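Tail protein, 43 kDa (Neisseria meningitidis MC58, PDB 3D37) is of unknown function but is probably a structural component of the baseplate hub of a contractile phage tail. Local coordinates at residues H165-P170 with G339-D344; A179-P184 with G298-V303; T209-S214 with R274-T279; V293-G298 with T329-R334. All blocks are in the same frame, centred on the assembly; numbering follows the deposited sequence.

Interaction 1 (H165-P170 with G339-D344)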
# COMPACT_ATOMS: atom_id res chain seq x y z
N HIS A 165 -18.64 -25.36 -32.42
CA HIS A 165 -17.44 -24.64 -32.06
C HIS A 165 -16.36 -25.64 -31.65
O HIS A 165 -16.68 -26.67 -31.07
CB HIS A 165 -17.77 -23.68 -30.86
CG HIS A 165 -16.75 -22.62 -30.64
ND1 HIS A 165 -16.72 -21.45 -31.36
CD2 HIS A 165 -15.69 -22.57 -29.79
CE1 HIS A 165 -15.68 -20.73 -30.99
NE2 HIS A 165 -15.05 -21.38 -30.03
N PRO A 166 -15.08 -25.32 -31.90
CA PRO A 166 -13.99 -26.18 -31.46
C PRO A 166 -13.48 -25.88 -30.04
O PRO A 166 -13.43 -24.72 -29.65
CB PRO A 166 -12.88 -25.87 -32.45
CG PRO A 166 -13.05 -24.45 -32.74
CD PRO A 166 -14.55 -24.16 -32.64
N TRP A 167 -13.09 -26.93 -29.31
CA TRP A 167 -12.24 -26.74 -28.12
C TRP A 167 -11.44 -27.96 -27.86
O TRP A 167 -11.79 -29.03 -28.33
CB TRP A 167 -13.08 -26.40 -26.88
CG TRP A 167 -14.04 -27.46 -26.44
CD1 TRP A 167 -13.82 -28.43 -25.53
CD2 TRP A 167 -15.41 -27.63 -26.87
NE1 TRP A 167 -14.94 -29.21 -25.38
CE2 TRP A 167 -15.93 -28.73 -26.18
CE3 TRP A 167 -16.23 -26.96 -27.78
CZ2 TRP A 167 -17.23 -29.14 -26.32
CZ3 TRP A 167 -17.49 -27.34 -27.91
CH2 TRP A 167 -18.00 -28.42 -27.22
N LEU A 168 -10.39 -27.79 -27.06
CA LEU A 168 -9.68 -28.90 -26.43
C LEU A 168 -10.24 -29.28 -25.09
O LEU A 168 -10.54 -28.44 -24.24
CB LEU A 168 -8.17 -28.57 -26.26
CG LEU A 168 -7.28 -28.66 -27.48
CD1 LEU A 168 -7.11 -30.14 -27.94
CD2 LEU A 168 -7.89 -27.81 -28.57
N GLU A 169 -10.34 -30.60 -24.90
CA GLU A 169 -10.68 -31.20 -23.65
C GLU A 169 -9.45 -31.41 -22.80
O GLU A 169 -8.33 -31.38 -23.30
CB GLU A 169 -11.36 -32.55 -23.87
CG GLU A 169 -12.63 -32.41 -24.68
CD GLU A 169 -13.82 -33.09 -24.04
OE1 GLU A 169 -14.05 -34.31 -24.29
OE2 GLU A 169 -14.57 -32.38 -23.32
N PRO A 170 -9.65 -31.59 -21.52
CA PRO A 170 -8.57 -31.81 -20.59
C PRO A 170 -7.48 -32.83 -20.99
O PRO A 170 -6.28 -32.59 -20.76
CB PRO A 170 -9.31 -32.20 -19.31
CG PRO A 170 -10.53 -31.39 -19.37
CD PRO A 170 -10.94 -31.47 -20.81
N GLY A 339 -29.06 -21.99 -22.42
CA GLY A 339 -29.75 -22.37 -23.63
C GLY A 339 -29.42 -21.55 -24.87
O GLY A 339 -29.96 -21.82 -25.92
N ILE A 340 -28.52 -20.58 -24.77
CA ILE A 340 -28.27 -19.61 -25.86
C ILE A 340 -27.13 -20.03 -26.81
O ILE A 340 -27.26 -19.94 -28.03
CB ILE A 340 -28.00 -18.18 -25.24
CG1 ILE A 340 -29.22 -17.70 -24.41
CG2 ILE A 340 -27.64 -17.16 -26.31
CD1 ILE A 340 -30.60 -17.71 -25.15
N TRP A 341 -26.02 -20.52 -26.27
CA TRP A 341 -24.82 -20.90 -27.04
C TRP A 341 -25.03 -22.21 -27.79
O TRP A 341 -25.55 -23.15 -27.22
CB TRP A 341 -23.58 -21.03 -26.08
CG TRP A 341 -22.22 -21.18 -26.79
CD1 TRP A 341 -21.66 -20.32 -27.70
CD2 TRP A 341 -21.28 -22.30 -26.69
NE1 TRP A 341 -20.46 -20.80 -28.14
CE2 TRP A 341 -20.21 -22.02 -27.56
CE3 TRP A 341 -21.25 -23.49 -25.95
CZ2 TRP A 341 -19.09 -22.87 -27.69
CZ3 TRP A 341 -20.14 -24.34 -26.08
CH2 TRP A 341 -19.08 -24.02 -26.93
N THR A 342 -24.56 -22.30 -29.04
CA THR A 342 -24.63 -23.52 -29.87
C THR A 342 -25.86 -24.41 -29.59
O THR A 342 -25.71 -25.57 -29.16
CB THR A 342 -23.35 -24.36 -29.67
OG1 THR A 342 -23.23 -24.67 -28.28
CG2 THR A 342 -22.10 -23.60 -30.14
N PRO A 343 -27.07 -23.86 -29.80
CA PRO A 343 -28.32 -24.60 -29.47
C PRO A 343 -28.62 -25.79 -30.40
O PRO A 343 -29.35 -26.71 -30.01
CB PRO A 343 -29.41 -23.52 -29.59
CG PRO A 343 -28.85 -22.51 -30.56
CD PRO A 343 -27.35 -22.52 -30.34
N ASP A 344 -28.05 -25.80 -31.60
CA ASP A 344 -28.27 -26.91 -32.53
C ASP A 344 -27.53 -28.18 -32.16
O ASP A 344 -27.90 -29.26 -32.63
CB ASP A 344 -27.89 -26.50 -33.95
CG ASP A 344 -28.60 -25.22 -34.40
OD1 ASP A 344 -29.73 -24.96 -33.87
OD2 ASP A 344 -28.03 -24.50 -35.27

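Interaction 2 (A179-P184 with G298-V303)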
# COMPACT_ATOMS: atom_id res chain seq x y z
N ALA A 179 -23.06 -27.05 -26.71
CA ALA A 179 -23.57 -27.30 -25.38
C ALA A 179 -24.69 -28.36 -25.36
O ALA A 179 -25.56 -28.40 -26.24
CB ALA A 179 -24.10 -25.99 -24.77
N ASP A 180 -24.69 -29.15 -24.29
CA ASP A 180 -25.81 -30.00 -24.00
C ASP A 180 -26.63 -29.52 -22.82
O ASP A 180 -26.22 -29.68 -21.66
CB ASP A 180 -25.32 -31.40 -23.71
CG ASP A 180 -26.46 -32.40 -23.61
OD1 ASP A 180 -27.59 -32.09 -24.06
OD2 ASP A 180 -26.20 -33.51 -23.08
N TYR A 181 -27.80 -28.94 -23.11
CA TYR A 181 -28.69 -28.41 -22.11
C TYR A 181 -29.67 -29.44 -21.51
O TYR A 181 -30.54 -29.08 -20.72
CB TYR A 181 -29.46 -27.22 -22.73
CG TYR A 181 -28.53 -26.14 -23.20
CD1 TYR A 181 -27.83 -25.37 -22.29
CD2 TYR A 181 -28.32 -25.90 -24.57
CE1 TYR A 181 -26.92 -24.40 -22.70
CE2 TYR A 181 -27.44 -24.90 -25.01
CZ TYR A 181 -26.73 -24.15 -24.04
OH TYR A 181 -25.83 -23.18 -24.41
N SER A 182 -29.54 -30.71 -21.92
CA SER A 182 -30.29 -31.81 -21.33
C SER A 182 -29.62 -32.26 -20.03
O SER A 182 -30.30 -32.67 -19.10
CB SER A 182 -30.43 -32.99 -22.33
OG SER A 182 -29.22 -33.71 -22.55
N SER A 183 -28.30 -32.12 -19.94
CA SER A 183 -27.55 -32.46 -18.73
C SER A 183 -28.02 -31.66 -17.51
O SER A 183 -27.99 -30.42 -17.54
CB SER A 183 -26.05 -32.22 -18.96
OG SER A 183 -25.58 -33.01 -20.05
N PRO A 184 -28.48 -32.35 -16.44
CA PRO A 184 -28.95 -31.67 -15.23
C PRO A 184 -27.86 -30.81 -14.59
O PRO A 184 -26.68 -31.17 -14.65
CB PRO A 184 -29.34 -32.83 -14.29
CG PRO A 184 -29.60 -34.00 -15.20
CD PRO A 184 -28.62 -33.83 -16.33
N GLY A 298 -18.97 -26.13 -19.75
CA GLY A 298 -19.91 -27.12 -20.27
C GLY A 298 -20.88 -27.63 -19.23
O GLY A 298 -21.94 -28.16 -19.58
N LEU A 299 -20.54 -27.43 -17.97
CA LEU A 299 -21.47 -27.64 -16.84
C LEU A 299 -22.55 -26.56 -16.74
O LEU A 299 -22.37 -25.41 -17.18
CB LEU A 299 -20.70 -27.73 -15.52
CG LEU A 299 -19.62 -28.79 -15.46
CD1 LEU A 299 -18.89 -28.71 -14.18
CD2 LEU A 299 -20.30 -30.21 -15.69
N ARG A 300 -23.70 -26.95 -16.20
CA ARG A 300 -24.78 -26.00 -15.89
C ARG A 300 -24.87 -25.92 -14.38
O ARG A 300 -24.64 -26.92 -13.70
CB ARG A 300 -26.08 -26.41 -16.55
CG ARG A 300 -25.97 -26.29 -18.07
CD ARG A 300 -27.03 -27.00 -18.78
NE ARG A 300 -28.37 -26.41 -18.67
CZ ARG A 300 -29.39 -26.95 -18.02
NH1 ARG A 300 -29.27 -28.11 -17.38
NH2 ARG A 300 -30.56 -26.32 -18.01
N VAL A 301 -25.12 -24.71 -13.88
CA VAL A 301 -25.07 -24.40 -12.48
C VAL A 301 -26.36 -23.65 -12.09
O VAL A 301 -26.74 -22.63 -12.71
CB VAL A 301 -23.79 -23.56 -12.09
CG1 VAL A 301 -23.74 -23.38 -10.58
CG2 VAL A 301 -22.50 -24.22 -12.59
N HIS A 302 -27.07 -24.21 -11.11
CA HIS A 302 -28.22 -23.54 -10.55
C HIS A 302 -27.74 -22.51 -9.54
O HIS A 302 -26.97 -22.83 -8.60
CB HIS A 302 -29.16 -24.58 -9.92
CG HIS A 302 -30.38 -23.99 -9.29
ND1 HIS A 302 -30.99 -24.55 -8.19
CD2 HIS A 302 -31.12 -22.91 -9.62
CE1 HIS A 302 -32.07 -23.85 -7.89
NE2 HIS A 302 -32.17 -22.85 -8.74
N VAL A 303 -28.11 -21.26 -9.73
CA VAL A 303 -27.70 -20.17 -8.81
C VAL A 303 -28.88 -19.56 -8.10
O VAL A 303 -29.89 -19.21 -8.74
CB VAL A 303 -26.91 -19.05 -9.57
CG1 VAL A 303 -26.50 -17.88 -8.61
CG2 VAL A 303 -25.67 -19.63 -10.26
O HOH W 1 -24.39 -29.20 -19.21
O HOH W 2 -22.45 -28.88 -22.34
O HOH W 3 -24.39 -29.72 -16.21

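Interaction 3 (T209-S214 with R274-T279)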
# COMPACT_ATOMS: atom_id res chain seq x y z
N THR A 209 -24.72 -3.21 -23.35
CA THR A 209 -25.62 -3.04 -24.48
C THR A 209 -24.90 -2.65 -25.80
O THR A 209 -25.52 -2.21 -26.77
CB THR A 209 -26.67 -2.00 -24.12
OG1 THR A 209 -26.03 -0.74 -23.87
CG2 THR A 209 -27.43 -2.41 -22.82
N ASP A 210 -23.59 -2.84 -25.84
CA ASP A 210 -22.80 -2.54 -27.03
C ASP A 210 -23.37 -3.06 -28.35
O ASP A 210 -23.38 -2.37 -29.38
CB ASP A 210 -21.45 -3.23 -26.88
CG ASP A 210 -20.32 -2.27 -26.71
OD1 ASP A 210 -19.55 -2.48 -25.73
OD2 ASP A 210 -20.20 -1.34 -27.59
N ASN A 211 -23.73 -4.33 -28.34
CA ASN A 211 -24.09 -5.06 -29.52
C ASN A 211 -25.56 -5.43 -29.48
O ASN A 211 -25.96 -6.47 -29.98
CB ASN A 211 -23.16 -6.26 -29.69
CG ASN A 211 -21.82 -5.86 -30.31
OD1 ASN A 211 -21.77 -5.02 -31.22
ND2 ASN A 211 -20.75 -6.47 -29.84
N ARG A 212 -26.35 -4.56 -28.87
CA ARG A 212 -27.78 -4.68 -28.86
C ARG A 212 -28.33 -3.67 -29.86
O ARG A 212 -28.36 -2.45 -29.63
CB ARG A 212 -28.34 -4.43 -27.47
CG ARG A 212 -29.88 -4.45 -27.46
CD ARG A 212 -30.45 -4.80 -26.06
NE ARG A 212 -30.68 -3.62 -25.23
CZ ARG A 212 -31.76 -2.82 -25.30
NH1 ARG A 212 -31.89 -1.77 -24.49
NH2 ARG A 212 -32.73 -3.09 -26.19
N PHE A 213 -28.75 -4.19 -31.01
CA PHE A 213 -29.15 -3.37 -32.11
C PHE A 213 -30.67 -3.37 -32.25
O PHE A 213 -31.34 -4.30 -31.78
CB PHE A 213 -28.46 -3.90 -33.36
CG PHE A 213 -26.96 -3.93 -33.23
CD1 PHE A 213 -26.24 -2.76 -33.14
CD2 PHE A 213 -26.28 -5.12 -33.19
CE1 PHE A 213 -24.87 -2.78 -33.01
CE2 PHE A 213 -24.90 -5.15 -33.08
CZ PHE A 213 -24.20 -3.98 -32.99
N SER A 214 -31.19 -2.30 -32.85
CA SER A 214 -32.62 -2.11 -33.01
C SER A 214 -33.17 -2.93 -34.20
O SER A 214 -34.13 -3.69 -34.05
CB SER A 214 -32.94 -0.61 -33.17
OG SER A 214 -32.55 -0.14 -34.46
N ARG A 274 -25.99 -11.65 -28.01
CA ARG A 274 -26.82 -11.73 -26.81
C ARG A 274 -25.99 -12.25 -25.63
O ARG A 274 -26.14 -11.82 -24.53
CB ARG A 274 -28.03 -12.63 -27.11
CG ARG A 274 -28.84 -13.03 -25.89
CD ARG A 274 -30.09 -13.86 -26.31
NE ARG A 274 -31.00 -13.94 -25.18
CZ ARG A 274 -32.27 -14.37 -25.24
NH1 ARG A 274 -32.82 -14.78 -26.37
NH2 ARG A 274 -32.99 -14.39 -24.12
N LEU A 275 -25.14 -13.22 -25.87
CA LEU A 275 -24.23 -13.74 -24.84
C LEU A 275 -23.26 -12.69 -24.33
O LEU A 275 -22.97 -12.63 -23.11
CB LEU A 275 -23.46 -14.94 -25.36
CG LEU A 275 -24.30 -16.20 -25.43
CD1 LEU A 275 -23.67 -17.25 -26.45
CD2 LEU A 275 -24.51 -16.77 -24.01
N GLU A 276 -22.74 -11.88 -25.26
CA GLU A 276 -21.81 -10.80 -24.88
C GLU A 276 -22.41 -9.78 -23.95
O GLU A 276 -21.69 -9.10 -23.24
CB GLU A 276 -21.32 -10.04 -26.12
CG GLU A 276 -20.23 -10.72 -26.89
CD GLU A 276 -20.07 -10.08 -28.27
OE1 GLU A 276 -20.39 -8.87 -28.40
OE2 GLU A 276 -19.66 -10.78 -29.23
N GLY A 277 -23.74 -9.66 -23.97
CA GLY A 277 -24.43 -8.67 -23.20
C GLY A 277 -24.60 -8.96 -21.73
O GLY A 277 -24.93 -8.04 -20.98
N PHE A 278 -24.34 -10.20 -21.29
CA PHE A 278 -24.57 -10.54 -19.87
C PHE A 278 -23.53 -11.56 -19.42
O PHE A 278 -23.32 -12.57 -20.09
CB PHE A 278 -26.01 -11.07 -19.64
CG PHE A 278 -26.24 -11.60 -18.25
CD1 PHE A 278 -26.71 -10.78 -17.25
CD2 PHE A 278 -25.99 -12.93 -17.95
CE1 PHE A 278 -26.92 -11.23 -16.01
CE2 PHE A 278 -26.20 -13.40 -16.70
CZ PHE A 278 -26.66 -12.56 -15.72
N THR A 279 -22.89 -11.28 -18.29
CA THR A 279 -21.98 -12.24 -17.64
C THR A 279 -22.22 -12.22 -16.14
O THR A 279 -22.30 -11.16 -15.54
CB THR A 279 -20.46 -11.90 -17.89
OG1 THR A 279 -20.28 -11.59 -19.28
CG2 THR A 279 -19.55 -13.11 -17.49

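Interaction 4 (V293-G298 with T329-R334)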
# COMPACT_ATOMS: atom_id res chain seq x y z
N VAL A 293 -16.90 -33.06 -8.39
CA VAL A 293 -16.68 -32.77 -9.84
C VAL A 293 -15.83 -31.48 -9.95
O VAL A 293 -16.20 -30.44 -9.38
CB VAL A 293 -18.03 -32.65 -10.63
CG1 VAL A 293 -17.83 -32.23 -12.07
CG2 VAL A 293 -18.86 -34.01 -10.59
N LEU A 294 -14.69 -31.58 -10.63
CA LEU A 294 -13.90 -30.43 -11.02
C LEU A 294 -14.70 -29.47 -11.91
O LEU A 294 -15.22 -29.88 -12.90
CB LEU A 294 -12.62 -30.88 -11.70
CG LEU A 294 -11.60 -31.47 -10.75
CD1 LEU A 294 -10.59 -32.35 -11.45
CD2 LEU A 294 -10.90 -30.39 -9.91
N TRP A 295 -14.78 -28.20 -11.52
CA TRP A 295 -15.43 -27.18 -12.34
C TRP A 295 -14.76 -27.18 -13.72
O TRP A 295 -13.54 -27.24 -13.82
CB TRP A 295 -15.32 -25.79 -11.69
CG TRP A 295 -15.94 -25.65 -10.37
CD1 TRP A 295 -15.29 -25.50 -9.19
CD2 TRP A 295 -17.33 -25.59 -10.06
NE1 TRP A 295 -16.17 -25.35 -8.18
CE2 TRP A 295 -17.43 -25.44 -8.68
CE3 TRP A 295 -18.50 -25.70 -10.82
CZ2 TRP A 295 -18.66 -25.36 -8.03
CZ3 TRP A 295 -19.69 -25.65 -10.18
CH2 TRP A 295 -19.78 -25.45 -8.82
N GLN A 296 -15.57 -27.14 -14.75
CA GLN A 296 -15.13 -27.29 -16.13
C GLN A 296 -16.17 -26.66 -17.02
O GLN A 296 -17.39 -26.90 -16.82
CB GLN A 296 -15.03 -28.78 -16.45
CG GLN A 296 -14.40 -29.11 -17.80
CD GLN A 296 -12.91 -28.77 -17.86
OE1 GLN A 296 -12.40 -28.47 -18.95
NE2 GLN A 296 -12.21 -28.83 -16.72
N PRO A 297 -15.73 -25.91 -18.05
CA PRO A 297 -16.76 -25.35 -18.98
C PRO A 297 -17.66 -26.43 -19.55
O PRO A 297 -17.16 -27.50 -19.84
CB PRO A 297 -15.91 -24.68 -20.06
CG PRO A 297 -14.64 -24.32 -19.33
CD PRO A 297 -14.38 -25.49 -18.45
N GLY A 298 -18.97 -26.13 -19.75
CA GLY A 298 -19.91 -27.12 -20.27
C GLY A 298 -20.88 -27.63 -19.23
O GLY A 298 -21.94 -28.16 -19.58
N THR A 329 -7.29 -21.26 -2.19
CA THR A 329 -7.80 -22.04 -3.32
C THR A 329 -9.22 -21.61 -3.68
O THR A 329 -10.10 -21.68 -2.88
CB THR A 329 -7.71 -23.58 -2.95
OG1 THR A 329 -6.32 -23.94 -2.81
CG2 THR A 329 -8.25 -24.41 -4.04
N GLN A 330 -9.43 -21.16 -4.91
CA GLN A 330 -10.72 -20.77 -5.42
C GLN A 330 -10.92 -21.13 -6.89
O GLN A 330 -9.98 -21.48 -7.56
CB GLN A 330 -10.88 -19.22 -5.26
CG GLN A 330 -10.81 -18.69 -3.75
CD GLN A 330 -10.69 -17.19 -3.80
OE1 GLN A 330 -9.78 -16.67 -4.46
NE2 GLN A 330 -11.58 -16.49 -3.14
N THR A 331 -12.16 -20.98 -7.34
CA THR A 331 -12.52 -21.10 -8.71
C THR A 331 -13.38 -19.88 -9.07
O THR A 331 -14.36 -19.54 -8.37
CB THR A 331 -13.23 -22.47 -9.08
OG1 THR A 331 -12.53 -23.56 -8.45
CG2 THR A 331 -13.25 -22.69 -10.65
N GLU A 332 -12.99 -19.23 -10.16
CA GLU A 332 -13.88 -18.26 -10.82
C GLU A 332 -14.66 -18.94 -11.87
O GLU A 332 -14.12 -19.67 -12.76
CB GLU A 332 -13.02 -17.13 -11.41
CG GLU A 332 -13.74 -16.21 -12.38
CD GLU A 332 -12.74 -15.19 -13.02
OE1 GLU A 332 -12.08 -14.51 -12.18
OE2 GLU A 332 -12.64 -15.15 -14.30
N LEU A 333 -15.97 -18.73 -11.79
CA LEU A 333 -16.94 -19.36 -12.68
C LEU A 333 -17.60 -18.29 -13.54
O LEU A 333 -18.28 -17.40 -13.02
CB LEU A 333 -17.98 -20.15 -11.87
CG LEU A 333 -17.46 -21.16 -10.80
CD1 LEU A 333 -18.64 -21.59 -9.93
CD2 LEU A 333 -16.76 -22.34 -11.47
N ARG A 334 -17.32 -18.31 -14.84
CA ARG A 334 -17.87 -17.31 -15.77
C ARG A 334 -19.09 -17.92 -16.41
O ARG A 334 -19.00 -18.78 -17.26
CB ARG A 334 -16.83 -16.88 -16.83
CG ARG A 334 -15.58 -16.31 -16.13
CD ARG A 334 -14.63 -15.60 -17.11
NE ARG A 334 -14.02 -16.53 -18.05
CZ ARG A 334 -12.85 -17.13 -17.86
NH1 ARG A 334 -12.15 -16.95 -16.75
NH2 ARG A 334 -12.41 -17.96 -18.77

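Interaction 1 (H165-P170 with G339-D344)
Three aromatic side chains meet here: His165 and Trp167 from strand 165-168, and Trp341 from the loop after strand 330-337. As an aromatic pair, His165 and Trp341 are offset edge-to-face, the edge of the indole directed to the imidazole face; the His165 ring and the six-membered ring of Trp341 have centroids 5.8 Å apart and planes 62° to one another. The Trp167 and Trp341 six-membered rings are inclined at 44°, which is neither a stack nor a T.

The apolar touches are few and lie at the far rim of the Trp341 benzo ring. CZ2 of Trp341 is 3.5 Å from CB of His165, and CH2 of Trp341 is 3.8 Å from CZ3 of Trp167. Trp341 reaches this far because CG is anti to the backbone N (chi1 -170°). Over the centre of one face of the same indole lies CG2 of Thr342.

No hydrogen bond joins the segments: ND1 of His165 bonds to Asn160, and OG1 of Thr342 to the backbone N of Ala179. His165, Trp167 and Trp341 form an aromatic cluster, largely buried and extended by Phe31, joining an outermost strand, within this chain, of the three-stranded sheet to loop 339-344.

Interaction 2 (A179-P184 with G298-V303)
Two torsions of Arg300 bring its guanidinium to the loop 179-184: CG lies anti to the carbonyl carbon, and a bend at chi3 (71°) turns the head of the chain across the backbone of Tyr181 and Ser183. NH1 of Arg300 then donates to the carbonyl O of Ser183 at 2.6 Å. That bond is short but bent, with an N-H...O angle of 131°, and the donor is tilted from the carbonyl plane. Over the centre of one guanidinium face sits the carbonyl O of Tyr181, 3.6 Å from CZ of Arg300, a close approach without a hydrogen bond. The Tyr181 ring stands almost perpendicular to the guanidinium, at 82°, and presents its edge, with CD1 of Tyr181 3.8 Å from NE of Arg300. NH2 of Arg300 has a further partner, a salt bridge to Asp338, while the hydroxyl of Tyr181 bonds to the carbonyl O of Trp341.

Water supplies the remaining polar links. Two waters donate to the carbonyl O of Gly298; one also donates to the carbonyl O of Asp180, and the other accepts from the Asp180 N. A third bridges the O of Pro184 and the N of Arg300.

The loop is also braced from within. OD1 of Asp180 accepts from OG of Ser182 at 2.7 Å and from N of Ser182 at 3.2 Å, both donors arriving from the same face of the carboxylate. The second bond defines an Asx turn, and this water-bridged turn, clasped by an arginine, leads into strand 187-191, which pairs in parallel with strand 300-305.

Interaction 3 (T209-S214 with R274-T279)
Asn211 and Glu276 make the one direct contact between these segments: ND2 of Asn211 donates to OE1 of Glu276 at 2.8 Å. The N-H...O angle is 149°, and the donor meets OE1 nearly in line with its C-O bond. The oxygen lies close to the amide plane of Asn211, whereas the carboxylate is turned 64° from that plane, so the groups are twisted and not coplanar. Asp210, its OD1 7.0 Å from OE1 of Glu276, may add a little negative potential.

In the next shell, torsions and turns set the two ends. In Glu276 a chi1 of -80° sets CG beside the backbone N, and the chain runs on extended, carrying its carboxylate from segment 274-279 across to the loop. Asn211 sits in a type I beta turn from Thr209 to Arg212, closed by a bond from N of Arg212 to O of Thr209 at 3.3 Å. Arg247 steadies the turn through the carbonyls of Asp210 and Arg212, and Gly277 pairs with Asp208 through the backbone. Farther out, Thr209 hydrogen-bonds to Gly74 of the second subunit.

With only 89 Å² buried and Glu276 exposed, the contact is a single charge-assisted hydrogen bond at the surface, which solvent would probably weaken.

Interaction 4 (V293-G298 with T329-R334)
Trp295 fills the tight part of this contact, its indole lying against Thr331 and Leu333 of strand 330-337. CD2 of Leu333 sits over one face, 3.9 Å from the centroid of the five-membered ring and 28° off the normal, which meets the geometry of a CH-pi contact. The same methyl is 3.6 Å from CG of Trp295. Thr331, two residues earlier and on the same side of the strand, touches the pyrrole part of the indole: its OG1 is 3.5 Å from CD1 of Trp295. A chi1 of -61° in Trp295 lays the indole across both side chains. The buried OG1 of Thr331 is hydrogen-bonded to the carbonyl O of Gly286, while Ala187 and Leu189 of strand 187-191 also pack on the indole.

Glu332 and Arg334, by contrast, lie on the other side of the strand, are partly exposed and take no part in the contact. There NH1 of Arg334 forms a salt bridge with OE2 of Glu332 at 3.1 Å. With Thr331 and Leu333 inward and Glu332 and Arg334 outward, this is the pattern of an amphipathic beta strand, here covered by a tryptophan from the loop before strand 300-305, consistent with the core of a phage-barrel domain.

How the interactions relate
Interaction 1 closes the widest chain loop, with the other three nested inside it. Interaction 3 lies within interaction 2 and ends before interaction 4 opens, while interactions 2 and 4 alternate along the chain and share Gly298. Centres of interactions 1 and 2 are about 12 Å apart, and they touch through two hydrogen bonds between the loops 179-184 and 339-344. Interactions 2 and 4, about 13 Å apart, touch where Val301 packs on Trp295. Interaction 3 is more remote, about 24 Å from interaction 4 between centres, yet strands 278-285 and 330-337 are neighbours, and Leu275 meets Ile340 of interaction 1. The C-terminal region thus connects the second-domain sheet, strands 278-285, 300-305 and 330-337, and helix 259-276.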